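Local coordinates for protein Dye type peroxidase A (Streptomyces lividans 1326, PDB 6GZW) that is a haem-containing dye-decolourising peroxidase that probably uses hydrogen peroxide to oxidise dyes and other organic substrates, at residues A[52-56]-A[144-149]; A[105-109]-A[355-359]; A[219-225]-A[321-327]. One frame throughout, in Å; residues are numbered along the deposited sequence. Where two conformers were deposited one is given.

Interaction 1: residues A[52-56]-A[144-149]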
loop_
_atom_site.group_PDB
_atom_site.type_symbol
_atom_site.label_atom_id
_atom_site.label_comp_id
_atom_site.label_asym_id
_atom_site.label_seq_id
_atom_site.Cartn_x
_atom_site.Cartn_y
_atom_site.Cartn_z
ATOM N N ARG A 52 -13.444 -5.508 -23.338
ATOM C CA ARG A 52 -13.826 -5.813 -21.962
ATOM C C ARG A 52 -13.148 -4.821 -21.025
ATOM O O ARG A 52 -13.793 -4.200 -20.182
ATOM C CB ARG A 52 -13.420 -7.234 -21.531
ATOM C CG ARG A 52 -14.328 -8.328 -22.013
ATOM C CD ARG A 52 -14.116 -9.646 -21.284
ATOM N NE ARG A 52 -12.778 -10.262 -21.368
ATOM C CZ ARG A 52 -12.268 -10.900 -22.426
ATOM N NH1 ARG A 52 -12.932 -10.981 -23.600
ATOM N NH2 ARG A 52 -11.083 -11.469 -22.320
ATOM N N TRP A 53 -11.839 -4.706 -21.181
ATOM C CA TRP A 53 -11.056 -3.879 -20.278
ATOM C C TRP A 53 -11.514 -2.426 -20.334
ATOM O O TRP A 53 -11.620 -1.779 -19.303
ATOM C CB TRP A 53 -9.561 -3.934 -20.620
ATOM C CG TRP A 53 -8.805 -5.048 -20.010
ATOM C CD1 TRP A 53 -9.212 -5.900 -19.010
ATOM C CD2 TRP A 53 -7.453 -5.385 -20.287
ATOM N NE1 TRP A 53 -8.196 -6.771 -18.692
ATOM C CE2 TRP A 53 -7.105 -6.479 -19.451
ATOM C CE3 TRP A 53 -6.502 -4.905 -21.187
ATOM C CZ2 TRP A 53 -5.849 -7.063 -19.478
ATOM C CZ3 TRP A 53 -5.261 -5.495 -21.213
ATOM C CH2 TRP A 53 -4.934 -6.537 -20.346
ATOM N N SER A 54 -11.781 -1.930 -21.543
ATOM C CA SER A 54 -12.236 -0.542 -21.704
ATOM C C SER A 54 -13.592 -0.296 -21.062
ATOM O O SER A 54 -13.801 0.711 -20.438
ATOM C CB SER A 54 -12.266 -0.145 -23.183
ATOM O OG SER A 54 -10.989 -0.252 -23.805
ATOM N N ASP A 55 -14.531 -1.242 -21.200
ATOM C CA ASP A 55 -15.824 -1.127 -20.552
ATOM C C ASP A 55 -15.719 -1.161 -19.014
ATOM O O ASP A 55 -16.356 -0.382 -18.318
ATOM C CB ASP A 55 -16.740 -2.246 -21.070
ATOM C CG ASP A 55 -18.164 -2.153 -20.513
ATOM O OD1 ASP A 55 -18.875 -1.202 -20.870
ATOM O OD2 ASP A 55 -18.556 -3.030 -19.719
ATOM N N THR A 56 -14.857 -2.034 -18.496
ATOM C CA THR A 56 -14.558 -2.097 -17.061
ATOM C C THR A 56 -13.953 -0.764 -16.596
ATOM O O THR A 56 -14.400 -0.210 -15.607
ATOM C CB THR A 56 -13.647 -3.308 -16.754
ATOM O OG1 THR A 56 -14.387 -4.491 -17.058
ATOM C CG2 THR A 56 -13.158 -3.356 -15.283
ATOM N N ALA A 144 -10.635 -6.536 -11.037
ATOM C CA ALA A 144 -11.584 -6.590 -12.154
ATOM C C ALA A 144 -10.875 -6.683 -13.497
ATOM O O ALA A 144 -11.262 -7.491 -14.364
ATOM C CB ALA A 144 -12.519 -5.414 -12.095
ATOM N N ILE A 145 -9.822 -5.888 -13.666
ATOM C CA ILE A 145 -9.019 -5.949 -14.883
ATOM C C ILE A 145 -8.371 -7.326 -15.005
ATOM O O ILE A 145 -8.420 -7.969 -16.060
ATOM C CB ILE A 145 -8.000 -4.795 -14.874
ATOM C CG1 ILE A 145 -8.733 -3.444 -15.055
ATOM C CG2 ILE A 145 -6.853 -4.995 -15.859
ATOM C CD1 ILE A 145 -9.363 -3.232 -16.421
ATOM N N GLN A 146 -7.789 -7.825 -13.915
ATOM C CA GLN A 146 -7.147 -9.128 -13.980
ATOM C C GLN A 146 -8.109 -10.275 -14.295
ATOM O O GLN A 146 -7.761 -11.162 -15.067
ATOM C CB GLN A 146 -6.345 -9.395 -12.707
ATOM C CG GLN A 146 -5.731 -10.793 -12.592
ATOM C CD GLN A 146 -6.504 -11.676 -11.634
ATOM O OE1 GLN A 146 -7.130 -11.184 -10.690
ATOM N NE2 GLN A 146 -6.478 -12.977 -11.872
ATOM N N ARG A 147 -9.302 -10.232 -13.717
ATOM C CA ARG A 147 -10.348 -11.215 -13.995
ATOM C C ARG A 147 -10.954 -11.102 -15.401
ATOM O O ARG A 147 -11.412 -12.118 -15.960
ATOM C CB ARG A 147 -11.437 -11.136 -12.924
ATOM C CG ARG A 147 -10.978 -11.618 -11.569
ATOM C CD ARG A 147 -11.038 -13.120 -11.467
ATOM N NE ARG A 147 -12.398 -13.588 -11.242
ATOM C CZ ARG A 147 -12.740 -14.869 -11.147
ATOM N NH1 ARG A 147 -11.819 -15.829 -11.273
ATOM N NH2 ARG A 147 -14.012 -15.207 -10.923
ATOM N N ASP A 148 -10.956 -9.901 -15.992
ATOM C CA ASP A 148 -11.322 -9.753 -17.420
ATOM C C ASP A 148 -10.378 -10.480 -18.366
ATOM O O ASP A 148 -10.788 -10.873 -19.480
ATOM C CB ASP A 148 -11.302 -8.298 -17.873
ATOM C CG ASP A 148 -12.521 -7.516 -17.477
ATOM O OD1 ASP A 148 -13.560 -8.084 -17.097
ATOM O OD2 ASP A 148 -12.436 -6.275 -17.582
ATOM N N ALA A 149 -9.116 -10.631 -17.976
ATOM C CA ALA A 149 -8.135 -11.353 -18.814
ATOM C C ALA A 149 -8.581 -12.792 -19.114
ATOM O O ALA A 149 -8.385 -13.276 -20.217
ATOM C CB ALA A 149 -6.755 -11.332 -18.193
#
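The helical turns R52 to T56 and A144 to A149 run nearly antiparallel, their local axes 9.7 Å apart at closest approach and 157° between their directions. They belong to helices 43-61 and 135-149, the two long helices of the N-terminal ferredoxin-like βαββαβ unit, and illustrate how a pair of helices on one sheet can be tied by polar side chains as well as by apolar ones. D148 is central. D148 O receives R52 NE at 2.8 Å and R52 NH2 at 2.9 Å, a side-on, two-nitrogen grip on a single acceptor that lies within the guanidinium plane; a bend at chi3 (-60°) brings the arginine's flat end round to it. The carboxylate of D148 is used separately and stays apart from the R52 charge. The indole of W53 passes alongside D148 in the opposite direction, W53 CD1 3.4 Å from D148 CB. W53 NE1 donates to I145 O at 2.9 Å, tilted from the carbonyl plane. That oxygen is held only weakly by A149 N within its own helix, so the indole supplies the stronger of these two bonds. I145 also meets the ring itself: I145 CG2 sits over one face, 4.0 Å from the centroid of the five-membered ring of W53. Strand 126-132 adds L126 and V128, V128 touching both W53 and I145. On the far side of helix 135-149, R147 forms a salt bridge with E235 of the second subunit. At the other end of the contact, T56 CG2 packs on A144 CB at 3.8 Å, and T56 OG1 gives its proton to D148 OD2 at 2.7 Å, entering on the syn lone pair of the carboxylate.

Interaction 2: residues A[105-109]-A[355-359]; sequences ALDPL and SGLFA
A loop laid over the face of a central β-strand is the element at work here: L106 and L109, in the connection between helix 90-95 and strand 126-132, close on S355, L357 and A359 of strand 350-360. Strand alternation sets up the contact, since these three residues direct their side chains to the loop while F358 points the other way and stacks on W127. L357 is the middle piece. With CG anti to the backbone N (chi1 164°), its side chain extends into the bend of the loop, where L357 CD2 comes 3.4 Å from D107 O and 3.5 Å from A105 O. These are van der Waals contacts of a methyl with loop carbonyl oxygens. L106 lies across the next part of the strand: one methyl, L106 CD2, reaches L357 CG at 3.9 Å, A359 CB at 3.9 Å and the main-chain A359 N at 3.5 Å, thus bridging two successive loop-facing residues, L357 and A359. At the other end L109 splits its branches. L109 CD2 meets L357 CD2 at 4.1 Å, the two leucines crossing at a slant, whereas L109 CD1 abuts S355 OG at 3.3 Å. The serine hydroxyl finds its polar partner elsewhere, in R224 NH1 on the adjacent strand, so the leucine methyl covers a group already hydrogen-bonded. The L109 side chain is about 9 Å from the haem. The junction thereby seats a loop of the N-terminal half on a strand of the C-terminal half, an apolar cover over the sheet shared by the paired ferredoxin-like units of the dye-decolourising peroxidase fold.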
loop_
_atom_site.group_PDB
_atom_site.type_symbol
_atom_site.label_atom_id
_atom_site.label_comp_id
_atom_site.label_asym_id
_atom_site.label_seq_id
_atom_site.Cartn_x
_atom_site.Cartn_y
_atom_site.Cartn_z
ATOM N N ALA A 105 9.390 2.957 -32.254
ATOM C CA ALA A 105 9.560 3.431 -30.864
ATOM C C ALA A 105 9.580 2.313 -29.832
ATOM O O ALA A 105 10.096 2.514 -28.732
ATOM C CB ALA A 105 8.494 4.433 -30.502
ATOM N N LEU A 106 9.022 1.151 -30.159
ATOM C CA LEU A 106 9.096 -0.013 -29.262
ATOM C C LEU A 106 10.347 -0.853 -29.388
ATOM O O LEU A 106 10.464 -1.881 -28.682
ATOM C CB LEU A 106 7.866 -0.921 -29.401
ATOM C CG LEU A 106 6.521 -0.340 -28.984
ATOM C CD1 LEU A 106 5.476 -1.422 -29.133
ATOM C CD2 LEU A 106 6.525 0.189 -27.545
ATOM N N ASP A 107 11.300 -0.455 -30.238
ATOM C CA ASP A 107 12.554 -1.192 -30.325
ATOM C C ASP A 107 13.177 -1.319 -28.923
ATOM O O ASP A 107 13.056 -0.384 -28.119
ATOM C CB ASP A 107 13.571 -0.513 -31.251
ATOM C CG ASP A 107 13.232 -0.646 -32.728
ATOM O OD1 ASP A 107 12.298 -1.385 -33.101
ATOM O OD2 ASP A 107 13.931 0.032 -33.515
ATOM N N PRO A 108 13.798 -2.470 -28.626
ATOM C CA PRO A 108 14.247 -2.711 -27.240
ATOM C C PRO A 108 15.155 -1.615 -26.694
ATOM O O PRO A 108 15.993 -1.080 -27.417
ATOM C CB PRO A 108 15.007 -4.040 -27.324
ATOM C CG PRO A 108 15.131 -4.358 -28.785
ATOM C CD PRO A 108 14.008 -3.653 -29.469
ATOM N N LEU A 109 15.003 -1.304 -25.408
ATOM C CA LEU A 109 15.863 -0.334 -24.751
ATOM C C LEU A 109 17.291 -0.857 -24.760
ATOM O O LEU A 109 17.492 -2.072 -24.831
ATOM C CB LEU A 109 15.401 -0.090 -23.298
ATOM C CG LEU A 109 13.984 0.475 -23.105
ATOM C CD1 LEU A 109 13.475 0.368 -21.656
ATOM C CD2 LEU A 109 13.900 1.905 -23.575
ATOM N N SER A 355 12.082 -3.550 -16.006
ATOM C CA SER A 355 11.887 -2.547 -17.038
ATOM C C SER A 355 10.730 -2.925 -17.942
ATOM O O SER A 355 10.470 -4.082 -18.139
ATOM C CB SER A 355 13.129 -2.458 -17.902
ATOM O OG SER A 355 12.969 -1.457 -18.896
ATOM N N GLY A 356 10.075 -1.938 -18.519
ATOM C CA GLY A 356 9.037 -2.205 -19.541
ATOM C C GLY A 356 8.945 -0.971 -20.417
ATOM O O GLY A 356 9.139 0.136 -19.945
ATOM N N LEU A 357 8.712 -1.191 -21.705
ATOM C CA LEU A 357 8.492 -0.136 -22.679
ATOM C C LEU A 357 7.192 -0.445 -23.403
ATOM O O LEU A 357 7.093 -1.506 -24.032
ATOM C CB LEU A 357 9.657 -0.064 -23.675
ATOM C CG LEU A 357 9.473 0.704 -24.976
ATOM C CD1 LEU A 357 9.110 2.148 -24.723
ATOM C CD2 LEU A 357 10.729 0.593 -25.829
ATOM N N PHE A 358 6.171 0.415 -23.252
ATOM C CA PHE A 358 4.850 0.140 -23.840
ATOM C C PHE A 358 4.316 1.299 -24.680
ATOM O O PHE A 358 4.570 2.474 -24.369
ATOM C CB PHE A 358 3.851 -0.272 -22.754
ATOM C CG PHE A 358 4.358 -1.368 -21.843
ATOM C CD1 PHE A 358 4.373 -2.700 -22.247
ATOM C CD2 PHE A 358 4.848 -1.059 -20.582
ATOM C CE1 PHE A 358 4.846 -3.691 -21.409
ATOM C CE2 PHE A 358 5.325 -2.056 -19.734
ATOM C CZ PHE A 358 5.326 -3.379 -20.137
ATOM N N ALA A 359 3.593 0.939 -25.748
ATOM C CA ALA A 359 2.901 1.891 -26.602
ATOM C C ALA A 359 1.494 2.104 -26.075
ATOM O O ALA A 359 0.657 1.183 -26.131
ATOM C CB ALA A 359 2.838 1.372 -28.030
#

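Interaction 3: residues A[219-225]-A[321-327]. With HEM (protoporphyrin IX containing Fe), chain C.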
loop_
_atom_site.group_PDB
_atom_site.type_symbol
_atom_site.label_atom_id
_atom_site.label_comp_id
_atom_site.label_asym_id
_atom_site.label_seq_id
_atom_site.Cartn_x
_atom_site.Cartn_y
_atom_site.Cartn_z
ATOM N N SER A 219 1.190 7.917 -26.259
ATOM C CA SER A 219 2.508 8.211 -25.677
ATOM C C SER A 219 3.228 6.900 -25.419
ATOM O O SER A 219 2.575 5.861 -25.340
ATOM C CB SER A 219 2.356 9.008 -24.392
ATOM O OG SER A 219 3.616 9.477 -23.926
ATOM N N TYR A 220 4.556 6.943 -25.300
ATOM C CA TYR A 220 5.369 5.771 -24.981
ATOM C C TYR A 220 5.737 5.884 -23.494
ATOM O O TYR A 220 6.232 6.915 -23.055
ATOM C CB TYR A 220 6.616 5.653 -25.871
ATOM C CG TYR A 220 6.180 5.363 -27.279
ATOM C CD1 TYR A 220 5.903 4.058 -27.679
ATOM C CD2 TYR A 220 5.941 6.385 -28.166
ATOM C CE1 TYR A 220 5.410 3.784 -28.939
ATOM C CE2 TYR A 220 5.457 6.115 -29.445
ATOM C CZ TYR A 220 5.203 4.816 -29.812
ATOM O OH TYR A 220 4.727 4.498 -31.051
ATOM N N VAL A 221 5.472 4.811 -22.750
ATOM C CA VAL A 221 5.830 4.732 -21.326
ATOM C C VAL A 221 7.048 3.822 -21.154
ATOM O O VAL A 221 7.135 2.754 -21.773
ATOM C CB VAL A 221 4.621 4.300 -20.465
ATOM C CG1 VAL A 221 4.162 2.889 -20.755
ATOM C CG2 VAL A 221 4.919 4.453 -18.970
ATOM N N VAL A 222 7.998 4.266 -20.338
ATOM C CA VAL A 222 9.067 3.410 -19.844
ATOM C C VAL A 222 8.859 3.303 -18.345
ATOM O O VAL A 222 8.803 4.328 -17.659
ATOM C CB VAL A 222 10.465 3.969 -20.176
ATOM C CG1 VAL A 222 11.562 3.160 -19.482
ATOM C CG2 VAL A 222 10.646 3.999 -21.689
ATOM N N VAL A 223 8.681 2.067 -17.875
ATOM C CA VAL A 223 8.557 1.708 -16.462
ATOM C C VAL A 223 9.910 1.162 -16.041
ATOM O O VAL A 223 10.472 0.302 -16.738
ATOM C CB VAL A 223 7.499 0.609 -16.293
ATOM C CG1 VAL A 223 7.394 0.143 -14.847
ATOM C CG2 VAL A 223 6.165 1.090 -16.813
ATOM N N ARG A 224 10.418 1.636 -14.903
ATOM C CA ARG A 224 11.620 1.057 -14.275
ATOM C C ARG A 224 11.361 0.838 -12.812
ATOM O O ARG A 224 10.948 1.772 -12.109
ATOM C CB ARG A 224 12.847 1.984 -14.434
ATOM C CG ARG A 224 13.119 2.405 -15.881
ATOM C CD ARG A 224 13.673 1.285 -16.743
ATOM N NE ARG A 224 15.092 1.064 -16.469
ATOM C CZ ARG A 224 15.951 0.475 -17.299
ATOM N NH1 ARG A 224 15.542 -0.052 -18.464
ATOM N NH2 ARG A 224 17.244 0.386 -16.946
ATOM N N ARG A 225 11.583 -0.392 -12.346
ATOM C CA ARG A 225 11.519 -0.704 -10.935
ATOM C C ARG A 225 12.930 -0.399 -10.425
ATOM O O ARG A 225 13.839 -1.187 -10.649
ATOM C CB ARG A 225 11.149 -2.174 -10.683
ATOM C CG ARG A 225 11.012 -2.528 -9.198
ATOM C CD ARG A 225 10.924 -4.032 -9.006
ATOM N NE ARG A 225 10.789 -4.415 -7.600
ATOM C CZ ARG A 225 9.652 -4.334 -6.899
ATOM N NH1 ARG A 225 8.548 -3.845 -7.449
ATOM N NH2 ARG A 225 9.621 -4.718 -5.631
ATOM N N LEU A 321 8.829 3.101 -8.412
ATOM C CA LEU A 321 8.317 2.642 -9.699
ATOM C C LEU A 321 8.331 3.868 -10.574
ATOM O O LEU A 321 7.423 4.719 -10.526
ATOM C CB LEU A 321 6.925 2.040 -9.616
ATOM C CG LEU A 321 6.733 0.922 -8.583
ATOM C CD1 LEU A 321 5.289 0.462 -8.557
ATOM C CD2 LEU A 321 7.661 -0.257 -8.860
ATOM N N PHE A 322 9.445 4.019 -11.278
ATOM C CA PHE A 322 9.672 5.141 -12.175
ATOM C C PHE A 322 8.816 4.879 -13.412
ATOM O O PHE A 322 8.912 3.830 -14.012
ATOM C CB PHE A 322 11.160 5.198 -12.508
ATOM C CG PHE A 322 11.553 6.348 -13.390
ATOM C CD1 PHE A 322 11.851 7.593 -12.845
ATOM C CD2 PHE A 322 11.618 6.194 -14.756
ATOM C CE1 PHE A 322 12.235 8.673 -13.645
ATOM C CE2 PHE A 322 11.996 7.258 -15.565
ATOM C CZ PHE A 322 12.303 8.499 -15.000
ATOM N N VAL A 323 7.966 5.839 -13.755
ATOM C CA VAL A 323 7.055 5.735 -14.896
ATOM C C VAL A 323 7.139 7.035 -15.661
ATOM O O VAL A 323 6.725 8.081 -15.165
ATOM C CB VAL A 323 5.605 5.505 -14.442
ATOM C CG1 VAL A 323 4.718 5.261 -15.651
ATOM C CG2 VAL A 323 5.528 4.318 -13.509
ATOM N N CYS A 324 7.722 7.001 -16.854
ATOM C CA CYS A 324 7.892 8.229 -17.635
ATOM C C CYS A 324 7.217 8.095 -18.981
ATOM O O CYS A 324 7.082 6.989 -19.527
ATOM C CB CYS A 324 9.370 8.632 -17.837
ATOM S SG CYS A 324 10.358 7.454 -18.783
ATOM N N TRP A 325 6.855 9.265 -19.507
ATOM C CA TRP A 325 6.001 9.404 -20.670
ATOM C C TRP A 325 6.702 10.340 -21.673
ATOM O O TRP A 325 7.185 11.390 -21.279
ATOM C CB TRP A 325 4.668 10.001 -20.217
ATOM C CG TRP A 325 3.886 9.113 -19.279
ATOM C CD1 TRP A 325 3.840 9.155 -17.906
ATOM C CD2 TRP A 325 3.006 8.075 -19.681
ATOM N NE1 TRP A 325 2.987 8.176 -17.436
ATOM C CE2 TRP A 325 2.458 7.507 -18.515
ATOM C CE3 TRP A 325 2.642 7.551 -20.927
ATOM C CZ2 TRP A 325 1.565 6.445 -18.568
ATOM C CZ3 TRP A 325 1.731 6.506 -20.976
ATOM C CH2 TRP A 325 1.233 5.952 -19.801
ATOM N N GLN A 326 6.750 9.933 -22.944
ATOM C CA GLN A 326 7.356 10.731 -24.007
ATOM C C GLN A 326 6.779 10.342 -25.366
ATOM O O GLN A 326 6.267 9.230 -25.530
ATOM C CB GLN A 326 8.871 10.513 -24.022
ATOM C CG GLN A 326 9.299 9.063 -24.103
ATOM C CD GLN A 326 9.763 8.487 -22.775
ATOM O OE1 GLN A 326 10.861 8.819 -22.293
ATOM N NE2 GLN A 326 8.956 7.616 -22.189
ATOM N N ALA A 327 6.887 11.238 -26.348
ATOM C CA ALA A 327 6.430 10.924 -27.708
ATOM C C ALA A 327 7.347 9.924 -28.375
ATOM O O ALA A 327 6.910 9.212 -29.266
ATOM C CB ALA A 327 6.335 12.193 -28.562
HETATM C CHA HEM C . 14.655 15.236 -11.504
HETATM C CHB HEM C . 15.174 11.825 -8.108
HETATM C CHC HEM C . 15.553 8.485 -11.614
HETATM C CHD HEM C . 15.033 11.888 -14.975
HETATM C C1A HEM C . 14.764 14.609 -10.289
HETATM C C2A HEM C . 14.770 15.280 -9.031
HETATM C C3A HEM C . 14.919 14.314 -8.091
HETATM C C4A HEM C . 15.013 13.050 -8.761
HETATM C CMA HEM C . 14.954 14.481 -6.590
HETATM C CAA HEM C . 14.651 16.778 -8.780
HETATM C CBA HEM C . 13.250 17.340 -8.593
HETATM C CGA HEM C . 12.464 17.289 -9.859
HETATM O O1A HEM C . 12.561 18.171 -10.754
HETATM O O2A HEM C . 11.683 16.315 -10.065
HETATM C C1B HEM C . 15.300 10.597 -8.783
HETATM C C2B HEM C . 15.403 9.333 -8.133
HETATM C C3B HEM C . 15.518 8.371 -9.087
HETATM C C4B HEM C . 15.465 9.102 -10.390
HETATM C CMB HEM C . 15.433 9.115 -6.651
HETATM C CAB HEM C . 15.565 6.900 -8.950
HETATM C CBB HEM C . 15.051 6.230 -7.932
HETATM C C1C HEM C . 15.496 9.110 -12.840
HETATM C C2C HEM C . 15.592 8.445 -14.090
HETATM C C3C HEM C . 15.460 9.427 -15.056
HETATM C C4C HEM C . 15.246 10.677 -14.371
HETATM C CMC HEM C . 15.829 6.988 -14.340
HETATM C CAC HEM C . 15.544 9.328 -16.533
HETATM C CBC HEM C . 16.160 8.380 -17.255
HETATM C C1D HEM C . 14.826 13.059 -14.236
HETATM C C2D HEM C . 14.531 14.322 -14.938
HETATM C C3D HEM C . 14.427 15.264 -13.981
HETATM C C4D HEM C . 14.661 14.546 -12.695
HETATM C CMD HEM C . 14.341 14.522 -16.439
HETATM C CAD HEM C . 14.136 16.738 -14.213
HETATM C CBD HEM C . 15.399 17.533 -14.558
HETATM C CGD HEM C . 15.059 18.962 -14.848
HETATM O O1D HEM C . 15.133 19.836 -13.939
HETATM O O2D HEM C . 14.675 19.268 -15.996
HETATM N NA HEM C . 15.013 13.255 -10.122
HETATM N NB HEM C . 15.368 10.405 -10.106
HETATM N NC HEM C . 15.351 10.445 -13.017
HETATM N ND HEM C . 14.988 13.245 -12.914
HETATM FE FE HEM C . 15.202 11.883 -11.557
HETATM O O HOH W 1 13.249 11.537 -11.539
#
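Y220 to R225 pair with L321 to Q326 as antiparallel strands of the C-terminal ferredoxin-like half, their local axes 4.7 Å apart. Hydrogen-bonded pairs Y220-Q326, V222-C324 and R224-F322 alternate with non-hydrogen-bonded ones, the regular ladder in which successive side chains are dealt to opposite faces. The face with V221, V323 and W325 is tightly packed. V221 CG2 presses on V323 CG1 at 3.4 Å, closer than usual for two methyls, and V221 CB stands almost squarely over the six-membered ring of W325, 3.8 Å from its centroid; W127 of strand 126-132 packs on V221 and W325, and Q129 on V323. The R225-L321 pair is looser, the two lying alongside each other with just NH1 and CG of the arginine near L321 CD2 and the guanidinium turned to D308 and D317. A327, partly exposed, leaves the strand with A327 O at the edge of the Y220 ring, 3.2 Å from Y220 CD2. The Y220-Q326 pair beside it is firmly bonded. Q326 CG takes the crowded position between backbone N and carbonyl carbon (chi1 54°), folding the amide back so that Q326 NE2 reaches Y220 O at 2.9 Å from above the carbonyl plane. Y220 O also receives Q326 N at 3.1 Å, while Q326 OE1 accepts from F333 N. Along this second face V222, R224, F322 and C324 are covered by F333 of helix 333-343. F322, its CG anti to the backbone N, carries the face to the haem pocket on the side of the iron-bound water. Its ring turns a face to one pyrrole, F322 CZ lying 3.3 Å from haem C3C, and the water, 2.0 Å from the iron, lies in the ring plane beyond the edge.

In the fold
Burial and chemistry change together across the three contacts. Interaction 3 is the deepest, near the centre of the chain, and relies on strand-to-strand backbone bonds. Interaction 2 is also buried but holds a loop to strand 350-360 by mainly apolar contacts centred on leucines. The two adjoin, with centres 9 Å apart: G356 and F358 of strand 350-360 bond to V223 and V221 of strand 219-228, and A105 packs on Y220. Interaction 1 lies towards the surface of the N-terminal half, its centre 23 and 22 Å from the centres of interactions 2 and 3; there side-chain donors to main-chain oxygens and a carboxylate join two helices. Among these contacts, interaction 3 alone touches the haem.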